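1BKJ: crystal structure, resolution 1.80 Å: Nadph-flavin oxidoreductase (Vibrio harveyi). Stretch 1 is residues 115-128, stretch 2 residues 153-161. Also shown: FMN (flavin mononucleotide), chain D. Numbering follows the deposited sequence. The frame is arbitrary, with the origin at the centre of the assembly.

Stretch 1 115-128: CLLAAESMGLGGVY
Stretch 2 153-161: FGMCLGHPD

A helix that turns back into a β-strand commonly packs its apolar flank against the neighbouring strand, and the NADPH-flavin oxidoreductase of Vibrio harveyi offers a compact example. Stretch 1 runs as a helix through residues 115-121, turns, and continues as strand 125-128; stretch 2 supplies the partner strand, already under way at Phe153. The two strands are antiparallel, at 167° with axes 4.7 Å apart, whereas the helix lies 9.6 Å from the partner strand and runs nearly parallel to it, at 17°. Together the stretches bury 684 Å².

The register is set by two hydrogen-bonded pairs. Gly125 N donates to Gly158 O (2.7 Å) and Gly158 N to Gly125 O (3.1 Å); two residues on, Val127 N donates to Cys156 O (3.2 Å) and Cys156 N to Val127 O (2.9 Å). Between and beyond them lie the non-hydrogen-bonded pairs Gly126-Leu157 and Tyr128-Met155, each with CA atoms 4.5 Å apart. Backbone angles are extended, from -120/165 at Gly125 to -77/150 at Tyr128.

Met155 and Tyr128 have the most surface covered by the other stretch, and part of it is where they meet, Tyr128 CE2 lying 3.6 Å from Met155 CE. Both point to the sheet face that also carries Leu157. Met155 is t, t, m (chi3 -80°), an extended chain whose last bend lays CE over the Tyr128 ring, 3.9 Å from its centroid and 21° off the normal. Tyr128, with chi1 m and chi2 85°, receives FMN C8M over the opposite face, while its edge turns toward the face of Phe153 (chi1 p, chi2 86°) in an offset edge-to-face pair, centroids 5.5 Å apart and planes at 61°. A flexible thioether suits this place: the same methyl that lies over the ring face reaches the helix, with Met155 CE 3.8 Å from Leu116 CB.

Leu157 (m, t) continues this apolar layer. Its CD2 lies 3.8 Å from Ala119 CB and 4.0 Å from CD1 of Leu116 (t, p). Opposite Leu157 the strand has Gly126, and the space is already taken: a CB there would sit 2.6 Å from Leu116 CD1 and 2.9 Å from Cys156 O. On the other face, Val127 (chi1 p) places CG1 3.8 Å from CB of Cys156 (chi1 m), and Val127 CG2 approaches FMN N1 at 3.5 Å.

The turn is equally economical. Gly123, at phi/psi 91/5, ends the helix in a Schellman motif, Gly123 N bonding to Glu120 O (3.0 Å) and Leu124 N to Ala119 O (3.1 Å); its positive phi would jam a CB against the preceding carbonyl. Leu124 (m, t) then sends CD2 over the His159 ring, 3.5 Å from the centroid. His159 (chi1 m, chi2 -81°) starts away from stretch 1, but its ring returns to meet this methyl. One water links the same corner, donating to Gly123 O at 2.7 Å and lying 2.8 Å from His159 ND1.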

# COMPACT_ATOMS: atom_id res chain seq x y z
N CYS A 115 10.74 -0.84 -0.84
CA CYS A 115 11.65 -1.42 -1.84
C CYS A 115 12.06 -0.37 -2.86
O CYS A 115 13.26 -0.17 -3.09
CB CYS A 115 10.99 -2.59 -2.57
SG CYS A 115 10.80 -4.08 -1.58
N LEU A 116 11.07 0.36 -3.39
CA LEU A 116 11.30 1.41 -4.38
C LEU A 116 12.12 2.56 -3.82
O LEU A 116 13.06 3.00 -4.49
CB LEU A 116 9.98 1.93 -5.00
CG LEU A 116 10.11 2.97 -6.13
CD1 LEU A 116 10.90 2.43 -7.32
CD2 LEU A 116 8.75 3.46 -6.57
N LEU A 117 11.80 3.02 -2.61
CA LEU A 117 12.54 4.10 -1.96
C LEU A 117 14.01 3.73 -1.69
O LEU A 117 14.91 4.53 -1.94
CB LEU A 117 11.87 4.56 -0.67
CG LEU A 117 10.63 5.44 -0.83
CD1 LEU A 117 10.08 5.75 0.54
CD2 LEU A 117 10.95 6.73 -1.58
N ALA A 118 14.24 2.49 -1.26
CA ALA A 118 15.59 1.98 -1.03
C ALA A 118 16.36 2.04 -2.36
O ALA A 118 17.45 2.60 -2.43
CB ALA A 118 15.56 0.56 -0.52
N ALA A 119 15.71 1.57 -3.44
CA ALA A 119 16.32 1.58 -4.77
C ALA A 119 16.65 3.00 -5.26
O ALA A 119 17.77 3.26 -5.66
CB ALA A 119 15.42 0.86 -5.78
N GLU A 120 15.69 3.92 -5.13
CA GLU A 120 15.86 5.32 -5.54
C GLU A 120 16.98 6.04 -4.77
O GLU A 120 17.72 6.83 -5.35
CB GLU A 120 14.54 6.08 -5.43
CG GLU A 120 13.51 5.64 -6.48
CD GLU A 120 12.12 6.27 -6.33
OE1 GLU A 120 11.75 6.75 -5.23
OE2 GLU A 120 11.38 6.26 -7.33
N SER A 121 17.15 5.69 -3.49
CA SER A 121 18.19 6.28 -2.65
C SER A 121 19.60 5.88 -3.07
O SER A 121 20.56 6.57 -2.73
CB SER A 121 17.96 5.92 -1.20
OG SER A 121 18.34 4.59 -0.90
N MET A 122 19.69 4.77 -3.81
CA MET A 122 20.94 4.22 -4.34
C MET A 122 21.22 4.70 -5.75
O MET A 122 22.18 4.29 -6.39
CB MET A 122 20.90 2.69 -4.34
CG MET A 122 20.76 2.05 -2.97
SD MET A 122 20.46 0.26 -3.03
CE MET A 122 21.65 -0.24 -1.83
N GLY A 123 20.33 5.55 -6.27
CA GLY A 123 20.51 6.07 -7.62
C GLY A 123 19.84 5.24 -8.69
O GLY A 123 20.01 5.52 -9.87
N LEU A 124 19.09 4.22 -8.28
CA LEU A 124 18.37 3.36 -9.23
C LEU A 124 17.02 4.00 -9.55
O LEU A 124 16.58 4.95 -8.88
CB LEU A 124 18.15 1.96 -8.64
CG LEU A 124 19.38 1.12 -8.29
CD1 LEU A 124 19.01 -0.09 -7.46
CD2 LEU A 124 20.05 0.67 -9.54
N GLY A 125 16.40 3.52 -10.62
CA GLY A 125 15.10 4.02 -11.02
C GLY A 125 14.11 2.89 -11.00
O GLY A 125 14.51 1.72 -10.97
N GLY A 126 12.83 3.22 -11.06
CA GLY A 126 11.80 2.21 -11.05
C GLY A 126 10.40 2.67 -11.42
O GLY A 126 10.15 3.86 -11.55
N VAL A 127 9.51 1.69 -11.62
CA VAL A 127 8.13 1.95 -11.98
C VAL A 127 7.29 0.76 -11.58
O VAL A 127 7.69 -0.38 -11.76
CB VAL A 127 7.96 2.28 -13.53
CG1 VAL A 127 8.36 1.10 -14.42
CG2 VAL A 127 6.54 2.75 -13.86
N TYR A 128 6.12 1.04 -11.01
CA TYR A 128 5.18 -0.02 -10.62
C TYR A 128 4.50 -0.48 -11.91
O TYR A 128 4.37 0.31 -12.85
CB TYR A 128 4.11 0.51 -9.70
CG TYR A 128 4.48 0.78 -8.28
CD1 TYR A 128 5.05 2.00 -7.90
CD2 TYR A 128 4.22 -0.18 -7.28
CE1 TYR A 128 5.37 2.28 -6.55
CE2 TYR A 128 4.54 0.09 -5.92
CZ TYR A 128 5.11 1.32 -5.58
OH TYR A 128 5.43 1.60 -4.29
N PHE A 153 0.70 -6.56 -8.46
CA PHE A 153 1.44 -5.69 -9.37
C PHE A 153 2.89 -6.13 -9.45
O PHE A 153 3.36 -6.89 -8.62
CB PHE A 153 1.36 -4.19 -8.95
CG PHE A 153 1.77 -3.92 -7.52
CD1 PHE A 153 3.13 -3.71 -7.19
CD2 PHE A 153 0.82 -3.92 -6.48
CE1 PHE A 153 3.53 -3.50 -5.86
CE2 PHE A 153 1.21 -3.71 -5.13
CZ PHE A 153 2.57 -3.51 -4.82
N GLY A 154 3.59 -5.60 -10.45
CA GLY A 154 5.00 -5.86 -10.62
C GLY A 154 5.78 -4.58 -10.35
O GLY A 154 5.18 -3.53 -10.04
N MET A 155 7.10 -4.66 -10.44
CA MET A 155 7.97 -3.50 -10.23
C MET A 155 9.25 -3.67 -11.03
O MET A 155 9.94 -4.68 -10.91
CB MET A 155 8.30 -3.30 -8.75
CG MET A 155 9.13 -2.04 -8.48
SD MET A 155 9.51 -1.79 -6.76
CE MET A 155 7.97 -1.09 -6.22
N CYS A 156 9.54 -2.67 -11.87
CA CYS A 156 10.77 -2.65 -12.66
C CYS A 156 11.81 -1.84 -11.89
O CYS A 156 11.49 -0.81 -11.32
CB CYS A 156 10.55 -1.94 -14.01
SG CYS A 156 9.41 -2.73 -15.12
N LEU A 157 13.04 -2.35 -11.82
CA LEU A 157 14.15 -1.67 -11.15
C LEU A 157 15.38 -1.73 -12.06
O LEU A 157 15.57 -2.70 -12.79
CB LEU A 157 14.48 -2.30 -9.78
CG LEU A 157 13.47 -2.28 -8.61
CD1 LEU A 157 14.02 -3.05 -7.42
CD2 LEU A 157 13.11 -0.83 -8.24
N GLY A 158 16.19 -0.67 -12.03
CA GLY A 158 17.41 -0.64 -12.83
C GLY A 158 18.03 0.74 -12.89
O GLY A 158 17.54 1.68 -12.27
N HIS A 159 19.11 0.86 -13.65
CA HIS A 159 19.79 2.14 -13.80
C HIS A 159 19.10 2.97 -14.89
O HIS A 159 18.91 2.49 -16.00
CB HIS A 159 21.26 1.90 -14.09
CG HIS A 159 21.99 1.30 -12.93
ND1 HIS A 159 22.45 2.06 -11.88
CD2 HIS A 159 22.33 0.02 -12.66
CE1 HIS A 159 23.06 1.28 -11.01
NE2 HIS A 159 23.00 0.03 -11.46
N PRO A 160 18.71 4.23 -14.57
CA PRO A 160 18.02 5.13 -15.50
C PRO A 160 18.70 5.48 -16.81
O PRO A 160 19.92 5.69 -16.83
CB PRO A 160 17.84 6.41 -14.67
CG PRO A 160 17.91 5.96 -13.28
CD PRO A 160 19.02 4.96 -13.33
N ASP A 161 17.91 5.52 -17.89
CA ASP A 161 18.40 5.94 -19.20
C ASP A 161 17.46 7.01 -19.74
O ASP A 161 17.24 7.12 -20.95
CB ASP A 161 18.54 4.77 -20.18
CG ASP A 161 19.48 5.09 -21.36
OD1 ASP A 161 20.35 5.98 -21.22
OD2 ASP A 161 19.35 4.45 -22.41
N1 FMN D . 3.25 3.01 -14.95
C2 FMN D . 3.45 2.35 -16.14
O2 FMN D . 3.99 2.82 -17.11
N3 FMN D . 2.87 1.09 -16.15
C4 FMN D . 1.97 0.54 -15.20
O4 FMN D . 1.46 -0.53 -15.44
C4A FMN D . 1.75 1.37 -14.04
N5 FMN D . 1.10 0.76 -12.98
C5A FMN D . 1.09 1.36 -11.71
C6 FMN D . 0.54 0.64 -10.67
C7 FMN D . 0.56 1.16 -9.38
C7M FMN D . 0.13 0.21 -8.22
C8 FMN D . 1.10 2.47 -9.15
C8M FMN D . 1.04 3.16 -7.83
C9 FMN D . 1.64 3.19 -10.18
C9A FMN D . 1.66 2.65 -11.50
N10 FMN D . 2.28 3.30 -12.63
C10 FMN D . 2.42 2.63 -13.87
C1' FMN D . 3.02 4.44 -12.47
C2' FMN D . 2.38 5.75 -12.84
O2' FMN D . 1.56 5.88 -13.93
C3' FMN D . 2.73 6.93 -12.05
O3' FMN D . 3.04 6.71 -10.69
C4' FMN D . 2.19 8.31 -12.34
O4' FMN D . 1.58 8.57 -13.58
C5' FMN D . 2.63 9.46 -11.56
O5' FMN D . 3.95 9.72 -12.13
P FMN D . 5.36 9.54 -11.33
O1P FMN D . 5.32 10.59 -10.33
O2P FMN D . 6.36 9.67 -12.42
O3P FMN D . 5.35 8.24 -10.62
O HOH W 1 22.16 4.74 -11.30